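Local structure of long form salivary protein D7L1 (Anopheles stephensi, 3NHI) at residues A[162-165]-A[169-172]; A[184-189]-A[237-242]. The protein binds and sequesters host cysteinyl leukotrienes and thromboxane A2 analogues, and so modulates the blood feeding of the female mosquito. One frame throughout, in Å; residues are numbered along the deposited sequence.

Interaction 1 of 2, residues A[162-165]-A[169-172]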
ATOM      1  N   ARG A 162       6.031   5.834 -17.278  1.00  8.98           N
ATOM      2  CA  ARG A 162       7.115   6.739 -16.907  1.00  9.21           C
ATOM      3  C   ARG A 162       8.510   6.253 -17.293  1.00  9.63           C
ATOM      4  O   ARG A 162       9.425   7.058 -17.451  1.00 10.78           O
ATOM      5  CB  ARG A 162       7.010   7.126 -15.443  1.00  9.80           C
ATOM      6  CG  ARG A 162       5.956   8.187 -15.281  1.00 11.91           C
ATOM      7  CD  ARG A 162       5.091   7.950 -14.101  1.00 12.95           C
ATOM      8  NE  ARG A 162       3.974   8.887 -14.133  1.00 12.07           N
ATOM      9  CZ  ARG A 162       2.759   8.613 -14.599  1.00 12.19           C
ATOM     10  NH1 ARG A 162       2.444   7.406 -15.075  1.00 12.23           N
ATOM     11  NH2 ARG A 162       1.841   9.570 -14.576  1.00 12.82           N
ATOM     12  N   ALA A 163       8.654   4.948 -17.479  1.00  8.50           N
ATOM     13  CA  ALA A 163       9.925   4.376 -17.916  1.00  8.81           C
ATOM     14  C   ALA A 163      10.176   4.534 -19.416  1.00  9.12           C
ATOM     15  O   ALA A 163      11.313   4.780 -19.833  1.00 10.19           O
ATOM     16  CB  ALA A 163       9.998   2.909 -17.523  1.00  8.36           C
ATOM     17  N   TRP A 164       9.119   4.372 -20.209  1.00  9.46           N
ATOM     18  CA  TRP A 164       9.173   4.563 -21.656  1.00 10.39           C
ATOM     19  C   TRP A 164       8.327   5.771 -22.032  1.00 11.43           C
ATOM     20  O   TRP A 164       7.145   5.641 -22.376  1.00 12.27           O
ATOM     21  CB  TRP A 164       8.681   3.315 -22.399  1.00  9.58           C
ATOM     22  CG  TRP A 164       9.620   2.143 -22.333  1.00  9.38           C
ATOM     23  CD1 TRP A 164      10.690   1.901 -23.149  1.00  8.92           C
ATOM     24  CD2 TRP A 164       9.557   1.037 -21.419  1.00  8.28           C
ATOM     25  NE1 TRP A 164      11.291   0.718 -22.806  1.00  9.09           N
ATOM     26  CE2 TRP A 164      10.620   0.168 -21.741  1.00  8.45           C
ATOM     27  CE3 TRP A 164       8.699   0.694 -20.363  1.00  7.79           C
ATOM     28  CZ2 TRP A 164      10.857  -1.021 -21.036  1.00  8.10           C
ATOM     29  CZ3 TRP A 164       8.928  -0.484 -19.668  1.00  7.69           C
ATOM     30  CH2 TRP A 164      10.003  -1.326 -20.006  1.00  8.08           C
ATOM     31  N   LYS A 165       8.939   6.945 -21.950  1.00 12.76           N
ATOM     32  CA  LYS A 165       8.246   8.203 -22.223  1.00 13.97           C
ATOM     33  C   LYS A 165       8.961   9.008 -23.317  1.00 15.27           C
ATOM     34  O   LYS A 165       8.665  10.189 -23.534  1.00 15.86           O
ATOM     35  CB  LYS A 165       8.083   9.021 -20.928  1.00 13.99           C
ATOM     36  CG  LYS A 165       9.389   9.490 -20.281  1.00 15.11           C
ATOM     37  CD  LYS A 165       9.115  10.271 -18.990  1.00 15.97           C
ATOM     38  CE  LYS A 165      10.234  11.255 -18.635  1.00 18.64           C
ATOM     39  NZ  LYS A 165      11.586  10.646 -18.476  1.00 20.67           N
ATOM     40  N   GLN A 169      10.121   2.623 -28.272  1.00 18.02           N
ATOM     41  CA  GLN A 169       8.923   1.837 -28.017  1.00 17.08           C
ATOM     42  C   GLN A 169       9.071   1.060 -26.710  1.00 15.26           C
ATOM     43  O   GLN A 169      10.149   0.535 -26.403  1.00 15.33           O
ATOM     44  CB  GLN A 169       8.710   0.866 -29.180  1.00 17.74           C
ATOM     45  CG  GLN A 169       7.363   0.175 -29.224  1.00 20.93           C
ATOM     46  CD  GLN A 169       7.193  -0.669 -30.476  1.00 24.54           C
ATOM     47  OE1 GLN A 169       6.336  -0.384 -31.315  1.00 27.48           O
ATOM     48  NE2 GLN A 169       8.023  -1.703 -30.617  1.00 26.36           N
ATOM     49  N   SER A 170       7.993   1.001 -25.935  1.00 13.51           N
ATOM     50  CA  SER A 170       7.981   0.175 -24.735  1.00 11.82           C
ATOM     51  C   SER A 170       8.255  -1.288 -25.062  1.00 11.64           C
ATOM     52  O   SER A 170       7.759  -1.828 -26.057  1.00 11.71           O
ATOM     53  CB  SER A 170       6.649   0.291 -24.003  1.00 11.54           C
ATOM     54  OG  SER A 170       6.596  -0.645 -22.941  1.00 10.06           O
ATOM     55  N   GLU A 171       9.043  -1.924 -24.201  1.00 11.16           N
ATOM     56  CA  GLU A 171       9.301  -3.357 -24.308  1.00 10.86           C
ATOM     57  C   GLU A 171       8.029  -4.158 -24.044  1.00 11.11           C
ATOM     58  O   GLU A 171       7.957  -5.337 -24.361  1.00 11.57           O
ATOM     59  CB  GLU A 171      10.415  -3.776 -23.350  1.00 10.92           C
ATOM     60  CG  GLU A 171      11.770  -3.208 -23.756  1.00  9.67           C
ATOM     61  CD  GLU A 171      12.884  -3.503 -22.772  1.00  9.45           C
ATOM     62  OE1 GLU A 171      13.926  -2.833 -22.887  1.00 11.29           O
ATOM     63  OE2 GLU A 171      12.737  -4.397 -21.906  1.00 10.24           O
ATOM     64  N   TRP A 172       7.029  -3.500 -23.459  1.00 10.87           N
ATOM     65  CA  TRP A 172       5.780  -4.143 -23.094  1.00 11.58           C
ATOM     66  C   TRP A 172       4.610  -3.687 -23.972  1.00 13.15           C
ATOM     67  O   TRP A 172       3.445  -3.896 -23.621  1.00 12.60           O
ATOM     68  CB  TRP A 172       5.477  -3.881 -21.613  1.00 10.95           C
ATOM     69  CG  TRP A 172       6.551  -4.342 -20.656  1.00  9.17           C
ATOM     70  CD1 TRP A 172       7.557  -5.239 -20.902  1.00  8.75           C
ATOM     71  CD2 TRP A 172       6.687  -3.952 -19.284  1.00  8.27           C
ATOM     72  NE1 TRP A 172       8.328  -5.410 -19.769  1.00  8.43           N
ATOM     73  CE2 TRP A 172       7.812  -4.632 -18.764  1.00  7.40           C
ATOM     74  CE3 TRP A 172       5.971  -3.086 -18.444  1.00  7.31           C
ATOM     75  CZ2 TRP A 172       8.232  -4.475 -17.435  1.00  7.03           C
ATOM     76  CZ3 TRP A 172       6.394  -2.929 -17.134  1.00  7.31           C
ATOM     77  CH2 TRP A 172       7.509  -3.622 -16.643  1.00  7.62           C
TER
HETATM   78  O   HOH W   1      13.835  -0.200 -23.840  1.00 13.59           O
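The indole of Trp164 lies flat beneath the backbone of Ser170 and Glu171, in the loop that follows helix 155-163. Ser170 CA sits 3.6 Å from the centroid of the five-membered ring and only 13° off its normal, a CH-pi contact over the face. Over the same face Glu171 N comes within 3.6 Å of Trp164 CE2. Trp164 is the first residue to leave the helical conformation, and its CG stands opposite its own carbonyl carbon (chi1 -71°), which carries the ring across to the returning chain. Ser170 OG also rests over this face, near CE3; turned opposite its backbone N, it accepts a bond from Trp172 N at 2.9 Å, making an ST turn, and is hydrogen-bonded to Glu160 as well. Glu171 crosses the indole at about a right angle, its CG 3.6 Å from Trp164 CZ2. The extended chain brings its carboxylate to water 1, which lies in the indole plane, accepts from Trp164 NE1 at 2.9 Å and donates to Glu171 OE1. Ser183 and Thr181 hold the two carboxylate oxygens of Glu171 from the chain beyond. At the far end the six-membered ring of Trp164 turns its edge to the face of the five-membered ring of Trp172, the two centroids 5.2 Å apart and planes at 57°. The chemistry is therefore divided: one indole face is covered by the returning chain, the benzo edge packs on Trp172, and the N-H is satisfied through a water, fastening loop to helix end without a direct polar bond between the segments.

Interaction 2 of 2, residues A[184-189]-A[237-242]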
ATOM      1  N   PRO A 184      18.029   0.541 -19.660  1.00  8.14           N
ATOM      2  CA  PRO A 184      17.808   1.526 -18.596  1.00  8.60           C
ATOM      3  C   PRO A 184      16.324   1.715 -18.307  1.00  8.27           C
ATOM      4  O   PRO A 184      15.946   1.928 -17.157  1.00  8.06           O
ATOM      5  CB  PRO A 184      18.417   2.816 -19.157  1.00  9.06           C
ATOM      6  CG  PRO A 184      18.687   2.546 -20.604  1.00  9.61           C
ATOM      7  CD  PRO A 184      18.850   1.078 -20.763  1.00  8.58           C
ATOM      8  N   GLU A 185      15.488   1.588 -19.332  1.00  7.91           N
ATOM      9  CA  GLU A 185      14.048   1.750 -19.156  1.00  7.87           C
ATOM     10  C   GLU A 185      13.450   0.602 -18.342  1.00  7.58           C
ATOM     11  O   GLU A 185      12.617   0.821 -17.458  1.00  6.89           O
ATOM     12  CB  GLU A 185      13.341   1.875 -20.511  1.00  8.25           C
ATOM     13  CG  GLU A 185      13.716   3.118 -21.344  1.00  9.05           C
ATOM     14  CD  GLU A 185      14.946   2.916 -22.212  1.00 11.29           C
ATOM     15  OE1 GLU A 185      15.543   1.816 -22.212  1.00 11.39           O
ATOM     16  OE2 GLU A 185      15.310   3.887 -22.900  1.00 14.11           O
ATOM     17  N   LEU A 186      13.860  -0.623 -18.636  1.00  7.08           N
ATOM     18  CA  LEU A 186      13.372  -1.768 -17.876  1.00  6.88           C
ATOM     19  C   LEU A 186      13.816  -1.686 -16.417  1.00  6.71           C
ATOM     20  O   LEU A 186      13.024  -1.953 -15.503  1.00  6.18           O
ATOM     21  CB  LEU A 186      13.813  -3.089 -18.517  1.00  7.34           C
ATOM     22  CG  LEU A 186      13.300  -4.368 -17.842  1.00  6.72           C
ATOM     23  CD1 LEU A 186      11.771  -4.443 -17.821  1.00  8.25           C
ATOM     24  CD2 LEU A 186      13.872  -5.565 -18.570  1.00  7.94           C
ATOM     25  N   LYS A 187      15.068  -1.304 -16.188  1.00  7.08           N
ATOM     26  CA  LYS A 187      15.553  -1.153 -14.824  1.00  7.22           C
ATOM     27  C   LYS A 187      14.735  -0.105 -14.071  1.00  7.14           C
ATOM     28  O   LYS A 187      14.381  -0.312 -12.904  1.00  7.48           O
ATOM     29  CB  LYS A 187      17.044  -0.801 -14.793  1.00  7.19           C
ATOM     30  CG  LYS A 187      17.920  -1.911 -15.360  1.00  8.56           C
ATOM     31  CD  LYS A 187      19.391  -1.531 -15.322  1.00 12.30           C
ATOM     32  CE  LYS A 187      20.261  -2.670 -15.817  1.00 14.36           C
ATOM     33  NZ  LYS A 187      21.661  -2.204 -16.068  1.00 18.35           N
ATOM     34  N   ASP A 188      14.427   1.007 -14.732  1.00  7.27           N
ATOM     35  CA  ASP A 188      13.617   2.045 -14.120  1.00  7.84           C
ATOM     36  C   ASP A 188      12.205   1.550 -13.807  1.00  6.81           C
ATOM     37  O   ASP A 188      11.705   1.739 -12.685  1.00  6.47           O
ATOM     38  CB  ASP A 188      13.553   3.292 -14.998  1.00  8.56           C
ATOM     39  CG  ASP A 188      12.782   4.404 -14.334  1.00 12.13           C
ATOM     40  OD1 ASP A 188      13.327   5.023 -13.389  1.00 16.69           O
ATOM     41  OD2 ASP A 188      11.622   4.640 -14.716  1.00 14.60           O
ATOM     42  N   ALA A 189      11.559   0.925 -14.793  1.00  6.62           N
ATOM     43  CA  ALA A 189      10.225   0.385 -14.589  1.00  5.83           C
ATOM     44  C   ALA A 189      10.191  -0.567 -13.395  1.00  5.69           C
ATOM     45  O   ALA A 189       9.295  -0.472 -12.545  1.00  5.76           O
ATOM     46  CB  ALA A 189       9.726  -0.316 -15.848  1.00  6.02           C
ATOM     47  N   GLU A 237      19.894  -3.632  -6.471  1.00  9.51           N
ATOM     48  CA  GLU A 237      18.864  -2.866  -7.174  1.00  8.71           C
ATOM     49  C   GLU A 237      17.642  -3.735  -7.410  1.00  7.56           C
ATOM     50  O   GLU A 237      17.757  -4.962  -7.523  1.00  7.06           O
ATOM     51  CB  GLU A 237      19.388  -2.334  -8.509  1.00  9.50           C
ATOM     52  CG  GLU A 237      20.567  -1.387  -8.336  1.00 13.05           C
ATOM     53  CD  GLU A 237      21.133  -0.842  -9.633  1.00 17.60           C
ATOM     54  OE1 GLU A 237      20.605  -1.155 -10.725  1.00 18.95           O
ATOM     55  OE2 GLU A 237      22.130  -0.089  -9.548  1.00 21.78           O
ATOM     56  N   ALA A 238      16.470  -3.101  -7.486  1.00  7.14           N
ATOM     57  CA  ALA A 238      15.241  -3.815  -7.811  1.00  6.27           C
ATOM     58  C   ALA A 238      15.422  -4.748  -9.008  1.00  6.38           C
ATOM     59  O   ALA A 238      15.047  -5.918  -8.946  1.00  6.23           O
ATOM     60  CB  ALA A 238      14.112  -2.835  -8.071  1.00  6.56           C
ATOM     61  N   TYR A 239      16.011  -4.230 -10.089  1.00  6.10           N
ATOM     62  CA  TYR A 239      16.236  -5.032 -11.289  1.00  6.44           C
ATOM     63  C   TYR A 239      17.073  -6.275 -11.032  1.00  6.10           C
ATOM     64  O   TYR A 239      16.791  -7.332 -11.601  1.00  6.16           O
ATOM     65  CB  TYR A 239      16.851  -4.194 -12.414  1.00  6.22           C
ATOM     66  CG  TYR A 239      16.953  -4.970 -13.703  1.00  7.04           C
ATOM     67  CD1 TYR A 239      15.803  -5.289 -14.436  1.00  7.01           C
ATOM     68  CD2 TYR A 239      18.183  -5.427 -14.165  1.00  7.40           C
ATOM     69  CE1 TYR A 239      15.878  -6.015 -15.619  1.00  7.96           C
ATOM     70  CE2 TYR A 239      18.272  -6.145 -15.346  1.00  7.12           C
ATOM     71  CZ  TYR A 239      17.114  -6.443 -16.064  1.00  7.81           C
ATOM     72  OH  TYR A 239      17.195  -7.173 -17.226  1.00  8.79           O
ATOM     73  N   ASP A 240      18.070  -6.162 -10.156  1.00  6.55           N
ATOM     74  CA  ASP A 240      18.893  -7.323  -9.799  1.00  6.67           C
ATOM     75  C   ASP A 240      18.069  -8.440  -9.179  1.00  6.21           C
ATOM     76  O   ASP A 240      18.191  -9.604  -9.582  1.00  6.47           O
ATOM     77  CB  ASP A 240      20.042  -6.925  -8.879  1.00  7.01           C
ATOM     78  CG  ASP A 240      20.942  -5.875  -9.493  1.00  8.20           C
ATOM     79  OD1 ASP A 240      21.264  -5.990 -10.697  1.00 10.39           O
ATOM     80  OD2 ASP A 240      21.334  -4.944  -8.768  1.00  9.34           O
ATOM     81  N   TYR A 241      17.205  -8.090  -8.223  1.00  5.92           N
ATOM     82  CA  TYR A 241      16.346  -9.084  -7.573  1.00  5.93           C
ATOM     83  C   TYR A 241      15.347  -9.696  -8.542  1.00  5.55           C
ATOM     84  O   TYR A 241      15.118 -10.897  -8.530  1.00  6.26           O
ATOM     85  CB  TYR A 241      15.625  -8.483  -6.363  1.00  5.45           C
ATOM     86  CG  TYR A 241      16.571  -8.034  -5.275  1.00  5.36           C
ATOM     87  CD1 TYR A 241      16.658  -6.692  -4.924  1.00  6.55           C
ATOM     88  CD2 TYR A 241      17.400  -8.946  -4.631  1.00  5.92           C
ATOM     89  CE1 TYR A 241      17.546  -6.265  -3.946  1.00  6.55           C
ATOM     90  CE2 TYR A 241      18.278  -8.535  -3.637  1.00  5.88           C
ATOM     91  CZ  TYR A 241      18.340  -7.193  -3.293  1.00  6.61           C
ATOM     92  OH  TYR A 241      19.222  -6.763  -2.323  1.00  8.50           O
ATOM     93  N   TYR A 242      14.779  -8.855  -9.397  1.00  5.15           N
ATOM     94  CA  TYR A 242      13.876  -9.303 -10.440  1.00  5.65           C
ATOM     95  C   TYR A 242      14.549 -10.345 -11.356  1.00  6.12           C
ATOM     96  O   TYR A 242      13.972 -11.404 -11.608  1.00  6.78           O
ATOM     97  CB  TYR A 242      13.419  -8.070 -11.218  1.00  5.64           C
ATOM     98  CG  TYR A 242      12.538  -8.303 -12.420  1.00  5.50           C
ATOM     99  CD1 TYR A 242      11.225  -8.757 -12.289  1.00  5.00           C
ATOM    100  CD2 TYR A 242      13.014  -8.032 -13.697  1.00  5.59           C
ATOM    101  CE1 TYR A 242      10.422  -8.948 -13.402  1.00  5.23           C
ATOM    102  CE2 TYR A 242      12.211  -8.208 -14.812  1.00  5.88           C
ATOM    103  CZ  TYR A 242      10.919  -8.665 -14.661  1.00  5.17           C
ATOM    104  OH  TYR A 242      10.114  -8.858 -15.765  1.00  7.18           O
TER
HETATM  105  O   HOH W   2      16.030  -1.364 -10.786  1.00  8.63           O
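Leu186 and Lys187, neighbours on helix 184-196, both reach the ring of Tyr239 on helix 238-246. Leu186 points its CB toward the other helix, and its CG, opposite the backbone N (chi1 -177°), lets CD2 press on Tyr239 CE1 at 3.6 Å; the two side chains cross at about a right angle. Lys187 comes next and makes the larger contact. Its CG lies over one face of the phenol, 3.9 Å from the ring centroid and 25° off the normal, a CH-pi contact set nearer the Tyr239 CG and CD2 side of the ring. The aliphatic chain then runs on, extended, past that rim, with CE 3.8 Å from Tyr239 CD2. Its ammonium ends 5.5 Å from Glu237 OE1, too far for a salt bridge, though opposite charges there probably attract weakly. Lys187 also gives its carbonyl to water 2, which donates to that O and accepts from Tyr239 N, both at 2.9 Å, thus joining the two backbones near the start of helix 238-246, where Glu237 occupies the N-cap position. The Tyr239 hydroxyl is hydrogen-bonded to Gly182 N, in the loop just ahead of helix 184-196. Around the contact, Tyr242 continues the packing onto Ile190 and Phe194 one and two turns further along helix 184-196, Ala238 and Tyr241 meet Phe194 and strand 200-201 at Met200, and helix 155-163 touches Asp188 and Ala189 through Ala163.

How the interactions relate
Interaction 2 is made by helix 184-196 with helix 238-246, and interaction 1 lies against the first of these, all within the PBP/GOBP family region and away from the bound lipid. Interaction 1 is local, closing the loop after helix 155-163 and partly buried; interaction 2 is a buried contact joining helices far apart in sequence. They touch directly: Trp164 packs on Glu185, Trp172 on Leu186, and Ala163 on Asp188, so Leu186 stands between Trp172 and Tyr239. The loop contact sets backbone over an indole face and a second indole at its edge, whereas the helix pair has aliphatic chains against one phenol. In each, a single water supplies the polar link, between two side chains in interaction 1 and between two backbones in interaction 2.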